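BH2602 protein (PDB 3NWZ) probably hydrolyses acyl-CoA thioesters, as other members of the hotdog-fold thioesterase family do, and is seen with coenzyme A bound. Local coordinates at residues S50-E55 / P72-P77; Q96-Q101 / I140-K145. One frame throughout, in Å; residues are numbered along the deposited sequence.

Interaction 1: residues S50-E55 / P72-P77; sequences SLTQIE and PLVNNP
Leu73 points toward helix 47-52 and gives the contact its nearest approach, its branch end lying against the last turn of that helix. Its CG stands anti to the backbone N (chi1 177°), which sets CG beside its own carbonyl carbon, and one methyl, CD2, comes to 3.5 Å from the carbonyl oxygen of Leu51. This is a methyl resting on a peptide oxygen at a helix end, a van der Waals touch in which the polar atom gains no donor. Leu51 touches through that carbonyl; its side chain comes no closer than CB, 4.8 Å from Leu73 CD2, and packs on Leu36 of helix 23-40 and on Leu73 of the second subunit. Leu73 in turn meets Tyr47 of that subunit, and the small intrachain contact is thus one piece of a larger apolar patch at the subunit interface.

Beside this pair, Thr52 and Val74 approach more loosely, with Thr52 OG1 4.3 Å from Val74 CG2. Thr52 also leans on Leu68, and Val74 packs on Val81 and on Ile85 of helix 83-100; both are buried. Immediately after Thr52, Gln53 takes a positive phi of 63°, and the chain leaves the helix to start strand 55-58. The contact therefore sets the short helix 47-52 beside the loop that runs from strand 64-69 to helix 83-100, in a subunit of the hotdog fold, where the antiparallel sheet wraps helix 83-100.

Interaction 2: residues Q96-Q101 / I140-K145; sequences QMVNRQ and IVVEGK
The last turn of helix 83-100 passes over strand 139-147, the short axes of 96-100 and 140-145 coming within 9.6 Å of each other, with their directions 138° apart. Val98 and Ile140 meet tip to tip. Val98 CG1 lies anti to the backbone N (chi1 -175°) and sits 3.4 Å from CD1, the end of the longer Ile140 branch; it is also 4.0 Å from Ile140 CB. The other Val98 methyl, CG2, is 4.1 Å from Ile140 CG2, so both methyls of the valine are engaged by the one isoleucine. Two residues along the strand and on the same side of the sheet, Val142 fills the next position: its CG1 is 4.3 Å from Val98 CG2, and its CG2 is 4.3 Å from CG of Met97. Met97, present as selenomethionine, touches the strand with this early part of its chain; the remainder turns off, and its side chain also packs on Phe64 and Ile132. Phe161 of the adjoining strand touches both Val98 and Val142.

Val141, pointing to the other side of the strand, packs on His116 of the third subunit. Ile140 follows Arg139, and its side chain is about 6 Å from those of Arg139 and His134, both CoA-binding residues, although no CoA is bound to this chain. Every touch here is between carbon atoms, all from buried side chains, so helix and strand 139-147 meet by aliphatic packing; polar bonds from the same helix end go to other strands, as in the salt bridge of Arg100 to Glu58.

From the N terminus the chain runs through helices 23-40 and 47-52, makes the hairpin of strands 55-58 and 64-69, and returns in loop 72-77 to close interaction 1 across 16 residues. Helix 83-100 follows; its end opens a longer loop of 38 residues, holding strands 108-117 and 125-135, which interaction 2 closes on strand 139-147. The two are in series and neither nest nor cross. Interaction 1 ties helix 47-52 to the loop before helix 83-100, and interaction 2 ties the C-terminal end of that helix to the sheet. Helix 83-100 connects them: Ile85 packs on the loop of interaction 1, and residues 96-101 belong to interaction 2.

Interaction 1: residues S50-E55 / P72-P77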
ATOM      1  N   SER A  50     -14.866 -20.442  -9.750  1.00 39.60           N
ATOM      2  CA  SER A  50     -15.397 -21.332 -10.780  1.00 41.36           C
ATOM      3  C   SER A  50     -15.228 -20.814 -12.213  1.00 52.50           C
ATOM      4  O   SER A  50     -14.852 -21.572 -13.111  1.00 51.06           O
ATOM      5  CB  SER A  50     -16.883 -21.594 -10.527  1.00 28.78           C
ATOM      6  OG  SER A  50     -17.451 -22.282 -11.630  1.00 40.87           O
ATOM      7  N   LEU A  51     -15.512 -19.533 -12.433  1.00 44.56           N
ATOM      8  CA  LEU A  51     -15.405 -18.959 -13.767  1.00 34.95           C
ATOM      9  C   LEU A  51     -13.982 -18.604 -14.118  1.00 40.23           C
ATOM     10  O   LEU A  51     -13.673 -18.337 -15.279  1.00 44.66           O
ATOM     11  CB  LEU A  51     -16.285 -17.714 -13.896  1.00 31.56           C
ATOM     12  CG  LEU A  51     -17.789 -17.922 -14.135  1.00 41.94           C
ATOM     13  CD1 LEU A  51     -18.322 -19.082 -13.321  1.00 54.53           C
ATOM     14  CD2 LEU A  51     -18.530 -16.642 -13.762  1.00 38.67           C
ATOM     15  N   THR A  52     -13.099 -18.589 -13.129  1.00 40.24           N
ATOM     16  CA  THR A  52     -11.720 -18.263 -13.448  1.00 42.12           C
ATOM     17  C   THR A  52     -10.833 -19.507 -13.459  1.00 36.14           C
ATOM     18  O   THR A  52      -9.705 -19.467 -13.929  1.00 32.54           O
ATOM     19  CB  THR A  52     -11.159 -17.218 -12.492  1.00 48.55           C
ATOM     20  OG1 THR A  52      -9.918 -16.742 -13.012  1.00 63.16           O
ATOM     21  CG2 THR A  52     -10.947 -17.801 -11.115  1.00 51.77           C
ATOM     22  N   GLN A  53     -11.365 -20.612 -12.942  1.00 44.55           N
ATOM     23  CA  GLN A  53     -10.658 -21.894 -12.905  1.00 44.28           C
ATOM     24  C   GLN A  53      -9.353 -21.954 -12.076  1.00 41.82           C
ATOM     25  O   GLN A  53      -8.436 -22.691 -12.427  1.00 39.63           O
ATOM     26  CB  GLN A  53     -10.346 -22.344 -14.342  1.00 55.47           C
ATOM     27  CG  GLN A  53     -11.441 -22.072 -15.364  1.00 77.38           C
ATOM     28  CD  GLN A  53     -10.881 -21.641 -16.721  1.00 95.25           C
ATOM     29  OE1 GLN A  53     -10.046 -22.332 -17.312  1.00 99.82           O
ATOM     30  NE2 GLN A  53     -11.341 -20.495 -17.218  1.00 98.84           N
ATOM     31  N   ILE A  54      -9.253 -21.215 -10.979  1.00 43.28           N
ATOM     32  CA  ILE A  54      -8.015 -21.253 -10.193  1.00 34.25           C
ATOM     33  C   ILE A  54      -7.648 -22.635  -9.624  1.00 37.46           C
ATOM     34  O   ILE A  54      -8.522 -23.431  -9.279  1.00 54.28           O
ATOM     35  CB  ILE A  54      -8.049 -20.239  -9.016  1.00 48.11           C
ATOM     36  CG1 ILE A  54      -9.218 -20.538  -8.078  1.00 51.83           C
ATOM     37  CG2 ILE A  54      -8.189 -18.836  -9.550  1.00 43.26           C
ATOM     38  CD1 ILE A  54      -9.191 -19.734  -6.802  1.00 46.17           C
ATOM     39  N   GLU A  55      -6.347 -22.917  -9.555  1.00 42.31           N
ATOM     40  CA  GLU A  55      -5.831 -24.174  -8.970  1.00 47.01           C
ATOM     41  C   GLU A  55      -4.913 -23.780  -7.808  1.00 43.89           C
ATOM     42  O   GLU A  55      -3.868 -23.171  -8.022  1.00 49.84           O
ATOM     43  CB  GLU A  55      -5.031 -24.980  -9.995  1.00 54.37           C
ATOM     44  CG  GLU A  55      -5.880 -25.820 -10.924  1.00 69.74           C
ATOM     45  CD  GLU A  55      -5.186 -26.109 -12.238  1.00 83.51           C
ATOM     46  OE1 GLU A  55      -4.007 -26.527 -12.211  1.00 92.80           O
ATOM     47  OE2 GLU A  55      -5.823 -25.918 -13.296  1.00 85.34           O
ATOM     48  N   PRO A  72      -9.269 -14.703 -22.755  1.00 57.80           N
ATOM     49  CA  PRO A  72      -9.921 -13.424 -23.065  1.00 61.46           C
ATOM     50  C   PRO A  72     -10.799 -12.934 -21.926  1.00 55.29           C
ATOM     51  O   PRO A  72     -10.981 -11.731 -21.731  1.00 46.84           O
ATOM     52  CB  PRO A  72     -10.730 -13.747 -24.314  1.00 63.48           C
ATOM     53  CG  PRO A  72      -9.902 -14.828 -24.975  1.00 64.09           C
ATOM     54  CD  PRO A  72      -9.523 -15.700 -23.808  1.00 56.71           C
ATOM     55  N   LEU A  73     -11.330 -13.877 -21.159  1.00 50.65           N
ATOM     56  CA  LEU A  73     -12.209 -13.539 -20.052  1.00 43.23           C
ATOM     57  C   LEU A  73     -11.521 -12.717 -18.973  1.00 45.73           C
ATOM     58  O   LEU A  73     -12.170 -11.939 -18.279  1.00 42.84           O
ATOM     59  CB  LEU A  73     -12.793 -14.817 -19.446  1.00 42.40           C
ATOM     60  CG  LEU A  73     -13.695 -14.684 -18.215  1.00 45.37           C
ATOM     61  CD1 LEU A  73     -14.794 -13.679 -18.481  1.00 51.15           C
ATOM     62  CD2 LEU A  73     -14.290 -16.033 -17.878  1.00 45.61           C
ATOM     63  N   VAL A  74     -10.204 -12.866 -18.854  1.00 53.62           N
ATOM     64  CA  VAL A  74      -9.441 -12.163 -17.821  1.00 52.47           C
ATOM     65  C   VAL A  74      -8.640 -10.952 -18.306  1.00 60.05           C
ATOM     66  O   VAL A  74      -8.139 -10.164 -17.498  1.00 61.64           O
ATOM     67  CB  VAL A  74      -8.482 -13.149 -17.117  1.00 50.47           C
ATOM     68  CG1 VAL A  74      -7.692 -12.444 -16.047  1.00 60.26           C
ATOM     69  CG2 VAL A  74      -9.279 -14.296 -16.515  1.00 49.56           C
ATOM     70  N   ASN A  75      -8.529 -10.792 -19.618  1.00 53.51           N
ATOM     71  CA  ASN A  75      -7.777  -9.678 -20.182  1.00 48.69           C
ATOM     72  C   ASN A  75      -8.516  -8.343 -20.138  1.00 53.97           C
ATOM     73  O   ASN A  75      -9.721  -8.277 -19.894  1.00 51.54           O
ATOM     74  CB  ASN A  75      -7.391  -9.999 -21.623  1.00 48.38           C
ATOM     75  CG  ASN A  75      -6.539 -11.258 -21.730  1.00 54.79           C
ATOM     76  OD1 ASN A  75      -6.547 -11.941 -22.754  1.00 67.68           O
ATOM     77  ND2 ASN A  75      -5.787 -11.559 -20.671  1.00 54.53           N
ATOM     78  N   ASN A  76      -7.767  -7.271 -20.357  1.00 55.11           N
ATOM     79  CA  ASN A  76      -8.327  -5.933 -20.372  1.00 59.77           C
ATOM     80  C   ASN A  76      -8.336  -5.507 -21.841  1.00 63.07           C
ATOM     81  O   ASN A  76      -7.887  -6.264 -22.707  1.00 59.52           O
ATOM     82  CB  ASN A  76      -7.466  -4.991 -19.524  1.00 53.65           C
ATOM     83  CG  ASN A  76      -6.090  -4.741 -20.118  1.00 49.02           C
ATOM     84  OD1 ASN A  76      -5.691  -5.349 -21.111  1.00 44.77           O
ATOM     85  ND2 ASN A  76      -5.357  -3.838 -19.499  1.00 47.77           N
ATOM     86  N   PRO A  77      -8.838  -4.297 -22.147  1.00 68.66           N
ATOM     87  CA  PRO A  77      -8.860  -3.881 -23.554  1.00 68.86           C
ATOM     88  C   PRO A  77      -7.628  -4.206 -24.409  1.00 68.97           C
ATOM     89  O   PRO A  77      -7.765  -4.428 -25.604  1.00 67.89           O
ATOM     90  CB  PRO A  77      -9.156  -2.377 -23.473  1.00 75.17           C
ATOM     91  CG  PRO A  77      -8.793  -2.004 -22.045  1.00 77.59           C
ATOM     92  CD  PRO A  77      -9.257  -3.191 -21.269  1.00 73.04           C
TER

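Interaction 2: residues Q96-Q101 / I140-K145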
ATOM      1  N   GLN A  96      -5.858 -17.856   1.397  1.00 44.52           N
ATOM      2  CA  GLN A  96      -5.739 -19.272   1.658  1.00 37.25           C
ATOM      3  C   GLN A  96      -4.517 -19.550   2.526  1.00 41.25           C
ATOM      4  O   GLN A  96      -4.572 -20.415   3.402  1.00 49.68           O
ATOM      5  CB  GLN A  96      -5.711 -20.039   0.342  1.00 34.81           C
ATOM      6  CG  GLN A  96      -7.030 -19.894  -0.435  1.00 41.72           C
ATOM      7  CD  GLN A  96      -7.261 -21.010  -1.440  1.00 43.19           C
ATOM      8  OE1 GLN A  96      -6.373 -21.368  -2.203  1.00 46.00           O
ATOM      9  NE2 GLN A  96      -8.462 -21.553  -1.446  1.00 46.44           N
HETATM   10  N   MSE A  97      -3.432 -18.802   2.294  1.00 26.51           N
HETATM   11  CA  MSE A  97      -2.210 -18.904   3.101  1.00 29.80           C
HETATM   12  C   MSE A  97      -2.607 -18.671   4.568  1.00 22.30           C
HETATM   13  O   MSE A  97      -2.504 -19.566   5.407  1.00 38.68           O
HETATM   14  CB  MSE A  97      -1.204 -17.825   2.672  1.00 43.13           C
HETATM   15  CG  MSE A  97       0.115 -17.759   3.488  1.00 30.24           C
HETATM   16 SE   MSE A  97       1.398 -19.196   3.139  1.00 72.16          SE
HETATM   17  CE  MSE A  97       0.661 -20.567   4.318  1.00 48.53           C
ATOM     18  N   VAL A  98      -3.086 -17.464   4.868  1.00 21.14           N
ATOM     19  CA  VAL A  98      -3.521 -17.133   6.228  1.00 34.99           C
ATOM     20  C   VAL A  98      -4.425 -18.209   6.838  1.00 43.61           C
ATOM     21  O   VAL A  98      -4.187 -18.707   7.944  1.00 32.80           O
ATOM     22  CB  VAL A  98      -4.317 -15.805   6.273  1.00 33.39           C
ATOM     23  CG1 VAL A  98      -4.650 -15.444   7.721  1.00 37.16           C
ATOM     24  CG2 VAL A  98      -3.525 -14.695   5.638  1.00 29.76           C
ATOM     25  N   ASN A  99      -5.468 -18.575   6.109  1.00 49.61           N
ATOM     26  CA  ASN A  99      -6.419 -19.543   6.622  1.00 51.95           C
ATOM     27  C   ASN A  99      -5.900 -20.955   6.871  1.00 54.28           C
ATOM     28  O   ASN A  99      -6.466 -21.695   7.673  1.00 57.76           O
ATOM     29  CB  ASN A  99      -7.652 -19.536   5.725  1.00 48.05           C
ATOM     30  CG  ASN A  99      -8.479 -18.279   5.920  1.00 49.56           C
ATOM     31  OD1 ASN A  99      -9.002 -18.042   7.003  1.00 56.00           O
ATOM     32  ND2 ASN A  99      -8.583 -17.456   4.880  1.00 65.63           N
ATOM     33  N   ARG A 100      -4.816 -21.329   6.212  1.00 42.73           N
ATOM     34  CA  ARG A 100      -4.265 -22.649   6.438  1.00 30.82           C
ATOM     35  C   ARG A 100      -3.434 -22.696   7.725  1.00 39.47           C
ATOM     36  O   ARG A 100      -3.223 -23.767   8.303  1.00 45.30           O
ATOM     37  CB  ARG A 100      -3.437 -23.078   5.235  1.00 41.50           C
ATOM     38  CG  ARG A 100      -4.225 -23.970   4.274  1.00 58.43           C
ATOM     39  CD  ARG A 100      -3.454 -25.240   3.936  1.00 72.25           C
ATOM     40  NE  ARG A 100      -2.988 -25.977   5.118  1.00 84.41           N
ATOM     41  CZ  ARG A 100      -1.919 -25.655   5.852  1.00 85.92           C
ATOM     42  NH1 ARG A 100      -1.182 -24.596   5.537  1.00 86.62           N
ATOM     43  NH2 ARG A 100      -1.580 -26.399   6.902  1.00 75.77           N
ATOM     44  N   GLN A 101      -2.997 -21.521   8.181  1.00 32.62           N
ATOM     45  CA  GLN A 101      -2.193 -21.391   9.391  1.00 44.62           C
ATOM     46  C   GLN A 101      -3.042 -20.987  10.589  1.00 49.23           C
ATOM     47  O   GLN A 101      -2.508 -20.531  11.608  1.00 54.05           O
ATOM     48  CB  GLN A 101      -1.104 -20.341   9.179  1.00 46.25           C
ATOM     49  CG  GLN A 101      -0.019 -20.782   8.219  1.00 47.32           C
ATOM     50  CD  GLN A 101       0.821 -21.884   8.804  1.00 57.37           C
ATOM     51  OE1 GLN A 101       1.572 -21.655   9.747  1.00 70.56           O
ATOM     52  NE2 GLN A 101       0.687 -23.095   8.265  1.00 51.09           N
ATOM     53  N   ILE A 140      -2.703 -10.790  10.765  1.00 35.96           N
ATOM     54  CA  ILE A 140      -1.666 -11.581  10.116  1.00 29.51           C
ATOM     55  C   ILE A 140      -1.176 -10.861   8.890  1.00 31.01           C
ATOM     56  O   ILE A 140      -1.937 -10.605   7.971  1.00 36.55           O
ATOM     57  CB  ILE A 140      -2.167 -12.989   9.703  1.00 26.03           C
ATOM     58  CG1 ILE A 140      -2.337 -13.878  10.936  1.00 37.31           C
ATOM     59  CG2 ILE A 140      -1.167 -13.640   8.762  1.00 14.62           C
ATOM     60  CD1 ILE A 140      -2.906 -15.232  10.623  1.00 46.71           C
ATOM     61  N   VAL A 141       0.112 -10.529   8.903  1.00 26.83           N
ATOM     62  CA  VAL A 141       0.756  -9.840   7.806  1.00 33.64           C
ATOM     63  C   VAL A 141       1.364 -10.905   6.903  1.00 38.46           C
ATOM     64  O   VAL A 141       2.094 -11.784   7.370  1.00 40.41           O
ATOM     65  CB  VAL A 141       1.837  -8.913   8.351  1.00 36.76           C
ATOM     66  CG1 VAL A 141       2.594  -8.236   7.208  1.00 41.57           C
ATOM     67  CG2 VAL A 141       1.184  -7.879   9.276  1.00 30.42           C
ATOM     68  N   VAL A 142       1.039 -10.822   5.616  1.00 31.49           N
ATOM     69  CA  VAL A 142       1.507 -11.768   4.623  1.00 32.98           C
ATOM     70  C   VAL A 142       2.050 -10.981   3.436  1.00 46.53           C
ATOM     71  O   VAL A 142       1.807  -9.788   3.324  1.00 48.67           O
ATOM     72  CB  VAL A 142       0.353 -12.702   4.158  1.00 33.91           C
ATOM     73  CG1 VAL A 142      -0.859 -11.870   3.751  1.00 40.05           C
ATOM     74  CG2 VAL A 142       0.804 -13.565   2.975  1.00 30.72           C
ATOM     75  N   GLU A 143       2.793 -11.655   2.560  1.00 45.76           N
ATOM     76  CA  GLU A 143       3.386 -11.012   1.399  1.00 32.32           C
ATOM     77  C   GLU A 143       3.307 -11.956   0.218  1.00 36.16           C
ATOM     78  O   GLU A 143       3.298 -13.168   0.400  1.00 39.79           O
ATOM     79  CB  GLU A 143       4.854 -10.683   1.679  1.00 26.07           C
ATOM     80  CG  GLU A 143       5.795 -11.897   1.545  1.00 37.14           C
ATOM     81  CD  GLU A 143       7.226 -11.574   1.917  1.00 52.77           C
ATOM     82  OE1 GLU A 143       7.838 -10.699   1.260  1.00 67.09           O
ATOM     83  OE2 GLU A 143       7.734 -12.197   2.873  1.00 60.61           O
ATOM     84  N   GLY A 144       3.269 -11.413  -0.993  1.00 29.78           N
ATOM     85  CA  GLY A 144       3.194 -12.276  -2.162  1.00 24.68           C
ATOM     86  C   GLY A 144       3.664 -11.686  -3.486  1.00 26.72           C
ATOM     87  O   GLY A 144       3.915 -10.497  -3.600  1.00 28.93           O
ATOM     88  N   LYS A 145       3.784 -12.539  -4.493  1.00 33.83           N
ATOM     89  CA  LYS A 145       4.210 -12.134  -5.820  1.00 33.95           C
ATOM     90  C   LYS A 145       3.410 -12.884  -6.866  1.00 39.36           C
ATOM     91  O   LYS A 145       2.934 -14.004  -6.632  1.00 32.35           O
ATOM     92  CB  LYS A 145       5.697 -12.423  -6.030  1.00 37.98           C
ATOM     93  CG  LYS A 145       6.607 -11.364  -5.454  1.00 42.34           C
ATOM     94  CD  LYS A 145       8.071 -11.685  -5.728  1.00 45.19           C
ATOM     95  CE  LYS A 145       8.978 -10.590  -5.191  1.00 52.37           C
ATOM     96  NZ  LYS A 145       8.811 -10.433  -3.715  1.00 61.70           N
TER